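Local coordinates for protein triggering receptor expressed on myeloid cells 1 (PDB 1U9K) that amplifies inflammatory responses as a cell-surface receptor of myeloid cells, signalling with the transmembrane adapter TYROBP/DAP12 and a SYK-mediated tyrosine phosphorylation cascade, at residues A[7-12]-A[104-109]; A[18-23]-A[73-78]; A[30-35]-A[49-54]. One frame throughout, in Å; residues are numbered along the deposited sequence.

Contact 1 of 3, residues A[7-12]-A[104-109]; sequences ERYDLV and VLFHPV
Glu7 makes two hydrogen bonds to segment 104-109, one through its backbone N to Pro108 and one through its carboxylate to His107. The first is a backbone bond, from Glu7 N to Pro108 O at 2.9 Å. It belongs to the parallel pairing in which Glu7 lies beside Val109, and backbone bonds from Glu7, Tyr9 and Leu11 to residues between Arg110 and Thr114 carry this pairing on. The second joins side chains. His107 NE2 gives its hydrogen to Glu7 OE1 at 2.7 Å, and the bond is bent, with an N-H...O angle of 137°. OE1 is met from above the carboxylate plane, and that plane stands 30° from the imidazole. The Glu7 chain runs extended past the ring, with CG anti to the backbone N, chi1 176°. On the way its CB also touches the imidazole, 3.3 Å from His107 NE2.

The remaining contacts are van der Waals. Phe106 and Tyr9 reach toward each other tip to tip, and Tyr9 OH sits at the edge of the phenyl ring, 3.6 Å from Phe106 CE2. Val109 CG1 packs on the Tyr9 ring, 3.5 Å from CD1. One face of the Phe106 ring receives His107 CE1 near its rim, while Phe106 also touches Cys21 and Pro22 of the neighbouring sheet. An alanine in place of His107 would probably leave Glu7 OE1 without this partner and open a gap beside the Phe106 ring.

On strand 7-11 itself, Arg8 NE binds Asp10 OD2 in a salt bridge at 2.9 Å. This edge strand of the V-type immunoglobulin domain therefore combines backbone pairing with polar side-chain bonds at the surface. A carboxylate so close to the imidazole would be expected to favour the protonated form of His107.

Contact 2 of 3, residues A[18-23]-A[73-78]; sequences TVKCPF and EAMLQV
Cys21 and Leu76 form a hydrogen-bonded antiparallel pair, and their side chains enter the core beside those of Val19 and Val78. Cys21 N binds Leu76 O at 2.8 Å. Leu76 N returns a bond to Cys21 O at 2.9 Å, and Val19 and Val78 are paired in the same two-way manner. Phe23 N extends the series to Ala74 O at 3.1 Å. The Phe23 ring packs against the Ala74-Met75 backbone, with Ala74 C over one face.

This side faces the second sheet of the V-type immunoglobulin sandwich. Cys21 SG crosses to Cys93 in the disulfide that pins the two sheets together, and Val78 lies on Trp35.

The other face, with Lys20, Pro22, Met75 and Gln77, is more open to solvent. The bend at chi2 (61°) sets Met75 SD beside Lys20 CB (3.5 Å), and a second bend at chi3 brings its CE to Pro22 CG (3.9 Å). Farther along, Lys20 and Gln77 lie side by side pointing the same way, with Lys20 CE 3.4 Å from Gln77 OE1. Thr18 CG2 rests against Gln77 CD at 3.7 Å.

Contact 3 of 3, residues A[30-35]-A[49-54]; sequences NSQKAW and VTQRPF
Gln32 has CG anti to the backbone N (chi1 -164°) and extends from there, while Phe54 has CG beside its own backbone N (chi1 -68°). Gln32 and Phe54 then cross obliquely, with the amide and ring planes 44° apart. Gln32 CB lies over one face of the phenyl ring in a CH-pi contact, 3.8 Å from its centroid. On the opposite face lies Arg52, its CG near the rim and the centre of its guanidinium over Phe54 CE2. The ring is held between the two side chains.

Gln32 NE2 donates to Thr50 O at 2.8 Å. The bond is almost straight and lies in the amide plane. Thr50 answers with two further bonds to Lys33. Its OG1 accepts from Lys33 N at 3.1 Å, and its N donates to Lys33 O at 3.0 Å. One residue of the loop is therefore gripped by three hydrogen bonds.

At the inner end Ala34 and Val49 form a non-hydrogen-bonded antiparallel pair, and Ala34 CB touches Val49 CG1 at 3.8 Å. At the outer end a water bridges the segments. It donates to Asn30 OD1 and accepts from Phe54 N.

Lys33 NZ turns back to its own segment and binds Ser31 O at 2.8 Å. Tyr28 O is a second acceptor for it, and Phe23 a cation-pi partner.

Strand 45-49 ends here, and the loop that follows contains a cis peptide before Pro53. One backbone bond, side-chain bonds and a water bridge continue the attachment to residues 30-33 at this edge of the five-stranded sheet of an immunoglobulin V-set domain.

Overall arrangement
The three contacts lie in one V-set sandwich and are nested along the chain, with contact 3 inside contact 2 and contact 2 inside contact 1. Contacts 1 and 3 sit toward the two edges of the five-stranded sheet, their centres about 20 Å apart. Contact 2 belongs to the four-stranded sheet. It is about 12 Å from contact 1 and 13 Å from contact 3, centre to centre. Leu105 and Phe106 of contact 1 pack on Phe23 and Pro22. Toward contact 3, Val78 CG1 meets Trp35 CD2 at 3.6 Å. A bound zinc ion lies about 4 Å from the Ser31 side chain, and another zinc site, Glu13 and Thr114, lies beyond the end of strand 7-11.

Contact 1 of 3, residues A[7-12]-A[104-109]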
loop_
_atom_site.group_PDB
_atom_site.type_symbol
_atom_site.label_atom_id
_atom_site.label_comp_id
_atom_site.label_asym_id
_atom_site.label_seq_id
_atom_site.Cartn_x
_atom_site.Cartn_y
_atom_site.Cartn_z
ATOM N N GLU A 7 2.604 8.754 -9.537
ATOM C CA GLU A 7 1.305 9.153 -10.090
ATOM C C GLU A 7 0.570 10.022 -9.053
ATOM O O GLU A 7 0.492 9.661 -7.901
ATOM C CB GLU A 7 0.486 7.889 -10.389
ATOM C CG GLU A 7 -0.936 8.187 -10.881
ATOM C CD GLU A 7 -1.695 6.972 -11.385
ATOM O OE1 GLU A 7 -1.471 5.837 -10.899
ATOM O OE2 GLU A 7 -2.570 7.181 -12.244
ATOM N N ARG A 8 0.031 11.151 -9.485
ATOM C CA ARG A 8 -0.704 12.019 -8.617
ATOM C C ARG A 8 -2.136 11.441 -8.391
ATOM O O ARG A 8 -2.823 11.028 -9.319
ATOM C CB ARG A 8 -0.751 13.402 -9.191
ATOM C CG ARG A 8 -1.068 14.513 -8.176
ATOM C CD ARG A 8 -0.718 15.922 -8.650
ATOM N NE ARG A 8 -1.638 16.935 -8.115
ATOM C CZ ARG A 8 -1.306 17.956 -7.300
ATOM N NH1 ARG A 8 -0.047 18.158 -6.923
ATOM N NH2 ARG A 8 -2.240 18.803 -6.874
ATOM N N TYR A 9 -2.565 11.456 -7.142
ATOM C CA TYR A 9 -3.929 11.146 -6.763
ATOM C C TYR A 9 -4.412 12.358 -5.994
ATOM O O TYR A 9 -3.970 12.561 -4.895
ATOM C CB TYR A 9 -3.953 9.943 -5.838
ATOM C CG TYR A 9 -3.844 8.595 -6.566
ATOM C CD1 TYR A 9 -2.652 8.200 -7.196
ATOM C CD2 TYR A 9 -4.922 7.712 -6.604
ATOM C CE1 TYR A 9 -2.550 6.973 -7.839
ATOM C CE2 TYR A 9 -4.837 6.489 -7.275
ATOM C CZ TYR A 9 -3.650 6.115 -7.881
ATOM O OH TYR A 9 -3.594 4.872 -8.499
ATOM N N ASP A 10 -5.326 13.122 -6.572
ATOM C CA ASP A 10 -5.831 14.397 -5.991
ATOM C C ASP A 10 -7.192 14.138 -5.379
ATOM O O ASP A 10 -8.107 13.701 -6.093
ATOM C CB ASP A 10 -6.051 15.398 -7.090
ATOM C CG ASP A 10 -4.813 16.081 -7.474
ATOM O OD1 ASP A 10 -4.288 16.869 -6.637
ATOM O OD2 ASP A 10 -4.294 15.859 -8.586
ATOM N N LEU A 11 -7.348 14.371 -4.080
ATOM C CA LEU A 11 -8.607 14.053 -3.448
ATOM C C LEU A 11 -8.908 15.173 -2.447
ATOM O O LEU A 11 -8.058 15.983 -2.155
ATOM C CB LEU A 11 -8.542 12.709 -2.710
ATOM C CG LEU A 11 -8.365 11.526 -3.661
ATOM C CD1 LEU A 11 -7.949 10.388 -2.860
ATOM C CD2 LEU A 11 -9.634 11.243 -4.448
ATOM N N VAL A 12 -10.150 15.156 -1.986
ATOM C CA VAL A 12 -10.664 16.093 -1.031
ATOM C C VAL A 12 -10.646 15.385 0.280
ATOM O O VAL A 12 -10.894 14.150 0.355
ATOM C CB VAL A 12 -12.064 16.540 -1.381
ATOM C CG1 VAL A 12 -12.503 17.632 -0.432
ATOM C CG2 VAL A 12 -12.064 17.066 -2.772
ATOM N N VAL A 104 9.187 -2.631 -4.987
ATOM C CA VAL A 104 8.087 -1.710 -5.234
ATOM C C VAL A 104 7.134 -2.298 -6.270
ATOM O O VAL A 104 7.559 -2.671 -7.346
ATOM C CB VAL A 104 8.637 -0.347 -5.695
ATOM C CG1 VAL A 104 7.556 0.628 -5.927
ATOM C CG2 VAL A 104 9.683 0.184 -4.654
ATOM N N LEU A 105 5.857 -2.412 -5.918
ATOM C CA LEU A 105 4.791 -2.774 -6.829
ATOM C C LEU A 105 4.214 -1.508 -7.501
ATOM O O LEU A 105 4.303 -0.393 -6.970
ATOM C CB LEU A 105 3.697 -3.503 -6.066
ATOM C CG LEU A 105 4.163 -4.761 -5.324
ATOM C CD1 LEU A 105 3.022 -5.244 -4.482
ATOM C CD2 LEU A 105 4.627 -5.822 -6.300
ATOM N N PHE A 106 3.599 -1.661 -8.657
ATOM C CA PHE A 106 2.809 -0.578 -9.220
ATOM C C PHE A 106 3.770 0.592 -9.425
ATOM O O PHE A 106 4.841 0.408 -9.959
ATOM C CB PHE A 106 1.595 -0.286 -8.337
ATOM C CG PHE A 106 0.524 0.510 -9.025
ATOM C CD1 PHE A 106 0.071 0.146 -10.280
ATOM C CD2 PHE A 106 -0.031 1.628 -8.406
ATOM C CE1 PHE A 106 -0.914 0.878 -10.913
ATOM C CE2 PHE A 106 -1.018 2.361 -9.038
ATOM C CZ PHE A 106 -1.459 1.985 -10.292
ATOM N N HIS A 107 3.376 1.793 -8.968
ATOM C CA HIS A 107 4.269 2.939 -8.984
ATOM C C HIS A 107 3.959 3.773 -7.721
ATOM O O HIS A 107 2.903 3.586 -7.094
ATOM C CB HIS A 107 4.231 3.680 -10.313
ATOM C CG HIS A 107 2.861 3.969 -10.830
ATOM N ND1 HIS A 107 2.072 3.019 -11.434
ATOM C CD2 HIS A 107 2.154 5.115 -10.869
ATOM C CE1 HIS A 107 0.915 3.555 -11.774
ATOM N NE2 HIS A 107 0.941 4.831 -11.452
ATOM N N PRO A 108 4.898 4.595 -7.275
ATOM C CA PRO A 108 4.619 5.439 -6.127
ATOM C C PRO A 108 3.389 6.297 -6.415
ATOM O O PRO A 108 3.094 6.650 -7.558
ATOM C CB PRO A 108 5.906 6.266 -5.981
ATOM C CG PRO A 108 6.963 5.447 -6.611
ATOM C CD PRO A 108 6.288 4.728 -7.719
ATOM N N VAL A 109 2.662 6.578 -5.355
ATOM C CA VAL A 109 1.427 7.314 -5.335
ATOM C C VAL A 109 1.699 8.597 -4.610
ATOM O O VAL A 109 2.015 8.554 -3.454
ATOM C CB VAL A 109 0.365 6.515 -4.487
ATOM C CG1 VAL A 109 -0.845 7.289 -4.339
ATOM C CG2 VAL A 109 0.066 5.159 -5.150
#

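Contact 2 of 3, residues A[18-23]-A[73-78]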
loop_
_atom_site.group_PDB
_atom_site.type_symbol
_atom_site.label_atom_id
_atom_site.label_comp_id
_atom_site.label_asym_id
_atom_site.label_seq_id
_atom_site.Cartn_x
_atom_site.Cartn_y
_atom_site.Cartn_z
ATOM N N THR A 18 -8.356 4.852 -2.864
ATOM C CA THR A 18 -8.274 3.440 -3.223
ATOM C C THR A 18 -7.172 3.296 -4.254
ATOM O O THR A 18 -7.190 4.004 -5.244
ATOM C CB THR A 18 -9.593 2.925 -3.834
ATOM O OG1 THR A 18 -10.661 3.066 -2.888
ATOM C CG2 THR A 18 -9.541 1.440 -4.086
ATOM N N VAL A 19 -6.262 2.350 -4.043
ATOM C CA VAL A 19 -5.131 2.111 -4.914
ATOM C C VAL A 19 -5.100 0.613 -5.162
ATOM O O VAL A 19 -5.234 -0.168 -4.231
ATOM C CB VAL A 19 -3.827 2.564 -4.233
ATOM C CG1 VAL A 19 -2.606 2.114 -4.986
ATOM C CG2 VAL A 19 -3.855 4.048 -4.028
ATOM N N LYS A 20 -5.041 0.234 -6.437
ATOM C CA LYS A 20 -4.948 -1.168 -6.873
ATOM C C LYS A 20 -3.535 -1.418 -7.353
ATOM O O LYS A 20 -3.102 -0.830 -8.370
ATOM C CB LYS A 20 -5.924 -1.424 -8.017
ATOM C CG LYS A 20 -7.348 -1.144 -7.610
ATOM C CD LYS A 20 -8.366 -1.945 -8.376
ATOM C CE LYS A 20 -9.767 -1.437 -8.037
ATOM N NZ LYS A 20 -10.821 -2.562 -8.179
ATOM N N CYS A 21 -2.828 -2.258 -6.627
ATOM C CA CYS A 21 -1.448 -2.626 -6.901
ATOM C C CYS A 21 -1.320 -4.053 -7.376
ATOM O O CYS A 21 -1.387 -4.963 -6.560
ATOM C CB CYS A 21 -0.604 -2.468 -5.645
ATOM S SG CYS A 21 -0.590 -0.759 -5.052
ATOM N N PRO A 22 -1.117 -4.284 -8.652
ATOM C CA PRO A 22 -0.877 -5.651 -9.102
ATOM C C PRO A 22 0.427 -6.197 -8.539
ATOM O O PRO A 22 1.372 -5.440 -8.332
ATOM C CB PRO A 22 -0.755 -5.512 -10.629
ATOM C CG PRO A 22 -1.305 -4.282 -10.987
ATOM C CD PRO A 22 -1.088 -3.352 -9.783
ATOM N N PHE A 23 0.480 -7.505 -8.308
ATOM C CA PHE A 23 1.742 -8.170 -8.006
ATOM C C PHE A 23 1.886 -9.438 -8.830
ATOM O O PHE A 23 0.914 -10.087 -9.176
ATOM C CB PHE A 23 1.956 -8.437 -6.523
ATOM C CG PHE A 23 0.974 -9.401 -5.900
ATOM C CD1 PHE A 23 1.259 -10.736 -5.867
ATOM C CD2 PHE A 23 -0.187 -8.946 -5.308
ATOM C CE1 PHE A 23 0.368 -11.630 -5.297
ATOM C CE2 PHE A 23 -1.074 -9.815 -4.745
ATOM C CZ PHE A 23 -0.788 -11.178 -4.744
ATOM N N GLU A 73 -6.927 -12.333 -8.093
ATOM C CA GLU A 73 -6.839 -11.290 -9.138
ATOM C C GLU A 73 -5.398 -10.767 -9.284
ATOM O O GLU A 73 -5.176 -9.782 -9.958
ATOM C CB GLU A 73 -7.786 -10.108 -8.826
ATOM C CG GLU A 73 -9.288 -10.369 -8.867
ATOM C CD GLU A 73 -10.151 -9.146 -8.454
ATOM O OE1 GLU A 73 -9.631 -8.049 -8.156
ATOM O OE2 GLU A 73 -11.326 -9.238 -8.284
ATOM N N ALA A 74 -4.455 -11.412 -8.603
ATOM C CA ALA A 74 -3.058 -11.008 -8.527
ATOM C C ALA A 74 -2.975 -9.525 -8.168
ATOM O O ALA A 74 -2.298 -8.748 -8.835
ATOM C CB ALA A 74 -2.369 -11.284 -9.851
ATOM N N MET A 75 -3.687 -9.143 -7.105
ATOM C CA MET A 75 -3.974 -7.751 -6.770
ATOM C C MET A 75 -3.877 -7.537 -5.241
ATOM O O MET A 75 -4.376 -8.332 -4.444
ATOM C CB MET A 75 -5.396 -7.380 -7.272
ATOM C CG MET A 75 -5.929 -5.972 -6.958
ATOM S SD MET A 75 -4.871 -4.704 -7.715
ATOM C CE MET A 75 -4.845 -5.191 -9.526
ATOM N N LEU A 76 -3.249 -6.451 -4.849
ATOM C CA LEU A 76 -3.348 -5.934 -3.498
ATOM C C LEU A 76 -4.085 -4.606 -3.594
ATOM O O LEU A 76 -3.640 -3.754 -4.377
ATOM C CB LEU A 76 -1.925 -5.664 -3.062
ATOM C CG LEU A 76 -1.655 -5.219 -1.657
ATOM C CD1 LEU A 76 -1.915 -6.404 -0.732
ATOM C CD2 LEU A 76 -0.215 -4.746 -1.550
ATOM N N GLN A 77 -5.176 -4.405 -2.878
ATOM C CA GLN A 77 -5.865 -3.090 -2.881
ATOM C C GLN A 77 -5.714 -2.399 -1.541
ATOM O O GLN A 77 -5.970 -2.993 -0.488
ATOM C CB GLN A 77 -7.358 -3.263 -3.135
ATOM C CG GLN A 77 -8.105 -1.973 -3.293
ATOM C CD GLN A 77 -9.538 -2.207 -3.607
ATOM O OE1 GLN A 77 -9.896 -2.407 -4.755
ATOM N NE2 GLN A 77 -10.368 -2.207 -2.587
ATOM N N VAL A 78 -5.353 -1.132 -1.576
ATOM C CA VAL A 78 -5.209 -0.357 -0.365
ATOM C C VAL A 78 -6.304 0.689 -0.300
ATOM O O VAL A 78 -6.656 1.267 -1.314
ATOM C CB VAL A 78 -3.838 0.328 -0.358
ATOM C CG1 VAL A 78 -3.705 1.178 0.898
ATOM C CG2 VAL A 78 -2.721 -0.733 -0.498
#

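Contact 3 of 3, residues A[30-35]-A[49-54]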
loop_
_atom_site.group_PDB
_atom_site.type_symbol
_atom_site.label_atom_id
_atom_site.label_comp_id
_atom_site.label_asym_id
_atom_site.label_seq_id
_atom_site.Cartn_x
_atom_site.Cartn_y
_atom_site.Cartn_z
ATOM N N ASN A 30 3.783 -16.184 -1.990
ATOM C CA ASN A 30 4.068 -16.478 -0.585
ATOM C C ASN A 30 4.966 -15.392 0.064
ATOM O O ASN A 30 5.867 -15.680 0.876
ATOM C CB ASN A 30 4.681 -17.878 -0.457
ATOM C CG ASN A 30 4.562 -18.440 0.968
ATOM O OD1 ASN A 30 3.797 -17.894 1.762
ATOM N ND2 ASN A 30 5.326 -19.492 1.301
ATOM N N SER A 31 4.780 -14.165 -0.348
ATOM C CA SER A 31 5.500 -13.052 0.236
ATOM C C SER A 31 4.513 -12.146 0.945
ATOM O O SER A 31 3.330 -12.003 0.549
ATOM C CB SER A 31 6.264 -12.235 -0.837
ATOM O OG SER A 31 7.221 -13.024 -1.486
ATOM N N GLN A 32 5.019 -11.496 1.973
ATOM C CA GLN A 32 4.308 -10.432 2.622
ATOM C C GLN A 32 4.273 -9.161 1.726
ATOM O O GLN A 32 5.227 -8.855 0.960
ATOM C CB GLN A 32 4.984 -10.124 3.971
ATOM C CG GLN A 32 4.145 -9.315 4.895
ATOM C CD GLN A 32 4.712 -9.312 6.315
ATOM O OE1 GLN A 32 5.926 -9.321 6.493
ATOM N NE2 GLN A 32 3.839 -9.313 7.312
ATOM N N LYS A 33 3.181 -8.425 1.862
ATOM C CA LYS A 33 3.010 -7.145 1.197
ATOM C C LYS A 33 2.703 -6.058 2.197
ATOM O O LYS A 33 2.244 -6.309 3.304
ATOM C CB LYS A 33 1.952 -7.199 0.099
ATOM C CG LYS A 33 2.299 -8.209 -1.018
ATOM C CD LYS A 33 1.526 -9.465 -0.884
ATOM C CE LYS A 33 1.884 -10.508 -1.957
ATOM N NZ LYS A 33 1.461 -11.821 -1.548
ATOM N N ALA A 34 3.002 -4.821 1.806
ATOM C CA ALA A 34 2.850 -3.710 2.692
ATOM C C ALA A 34 2.528 -2.440 1.941
ATOM O O ALA A 34 2.875 -2.258 0.762
ATOM C CB ALA A 34 4.056 -3.511 3.506
ATOM N N TRP A 35 1.893 -1.538 2.671
ATOM C CA TRP A 35 1.708 -0.145 2.269
ATOM C C TRP A 35 2.625 0.726 3.113
ATOM O O TRP A 35 2.646 0.578 4.313
ATOM C CB TRP A 35 0.276 0.247 2.541
ATOM C CG TRP A 35 -0.170 1.670 2.147
ATOM C CD1 TRP A 35 -0.739 2.567 2.987
ATOM C CD2 TRP A 35 -0.227 2.252 0.835
ATOM N NE1 TRP A 35 -1.116 3.685 2.303
ATOM C CE2 TRP A 35 -0.838 3.509 0.969
ATOM C CE3 TRP A 35 0.133 1.816 -0.458
ATOM C CZ2 TRP A 35 -1.056 4.342 -0.096
ATOM C CZ3 TRP A 35 -0.083 2.649 -1.527
ATOM C CH2 TRP A 35 -0.667 3.905 -1.344
ATOM N N VAL A 49 0.507 -4.229 6.926
ATOM C CA VAL A 49 1.091 -5.394 6.274
ATOM C C VAL A 49 0.109 -6.532 6.195
ATOM O O VAL A 49 -0.805 -6.589 6.995
ATOM C CB VAL A 49 2.341 -5.891 7.023
ATOM C CG1 VAL A 49 3.429 -4.827 7.006
ATOM C CG2 VAL A 49 1.987 -6.281 8.449
ATOM N N THR A 50 0.269 -7.417 5.211
ATOM C CA THR A 50 -0.512 -8.631 5.193
ATOM C C THR A 50 -0.013 -9.601 6.225
ATOM O O THR A 50 1.076 -9.437 6.796
ATOM C CB THR A 50 -0.529 -9.301 3.812
ATOM O OG1 THR A 50 0.805 -9.627 3.397
ATOM C CG2 THR A 50 -1.040 -8.381 2.751
ATOM N N GLN A 51 -0.847 -10.595 6.533
ATOM C CA GLN A 51 -0.477 -11.588 7.555
ATOM C C GLN A 51 -0.435 -12.994 6.987
ATOM O O GLN A 51 -0.979 -13.269 5.910
ATOM C CB GLN A 51 -1.401 -11.519 8.764
ATOM C CG GLN A 51 -1.141 -10.297 9.710
ATOM C CD GLN A 51 0.291 -10.216 10.322
ATOM O OE1 GLN A 51 0.914 -11.232 10.670
ATOM N NE2 GLN A 51 0.771 -9.000 10.490
ATOM N N ARG A 52 0.245 -13.873 7.725
ATOM C CA ARG A 52 0.402 -15.260 7.361
ATOM C C ARG A 52 -0.946 -15.974 7.471
ATOM O O ARG A 52 -1.741 -15.613 8.340
ATOM C CB ARG A 52 1.443 -15.961 8.268
ATOM C CG ARG A 52 2.854 -16.004 7.615
ATOM C CD ARG A 52 3.983 -16.596 8.480
ATOM N NE ARG A 52 5.304 -16.208 7.958
ATOM C CZ ARG A 52 5.988 -15.090 8.293
ATOM N NH1 ARG A 52 5.501 -14.195 9.169
ATOM N NH2 ARG A 52 7.172 -14.841 7.731
ATOM N N PRO A 53 -1.214 -16.998 6.636
ATOM C CA PRO A 53 -0.339 -17.470 5.543
ATOM C C PRO A 53 -0.421 -16.525 4.369
ATOM O O PRO A 53 -1.526 -16.077 4.000
ATOM C CB PRO A 53 -0.955 -18.813 5.137
ATOM C CG PRO A 53 -1.948 -19.106 6.126
ATOM C CD PRO A 53 -2.428 -17.823 6.750
ATOM N N PHE A 54 0.742 -16.183 3.810
ATOM C CA PHE A 54 0.813 -15.069 2.889
ATOM C C PHE A 54 0.174 -15.372 1.551
ATOM O O PHE A 54 -0.136 -14.419 0.807
ATOM C CB PHE A 54 2.247 -14.671 2.670
ATOM C CG PHE A 54 2.892 -14.066 3.875
ATOM C CD1 PHE A 54 2.224 -13.084 4.589
ATOM C CD2 PHE A 54 4.177 -14.436 4.269
ATOM C CE1 PHE A 54 2.783 -12.524 5.718
ATOM C CE2 PHE A 54 4.734 -13.875 5.346
ATOM C CZ PHE A 54 4.023 -12.920 6.115
HETATM O O HOH W 1 3.118 -17.824 4.574
#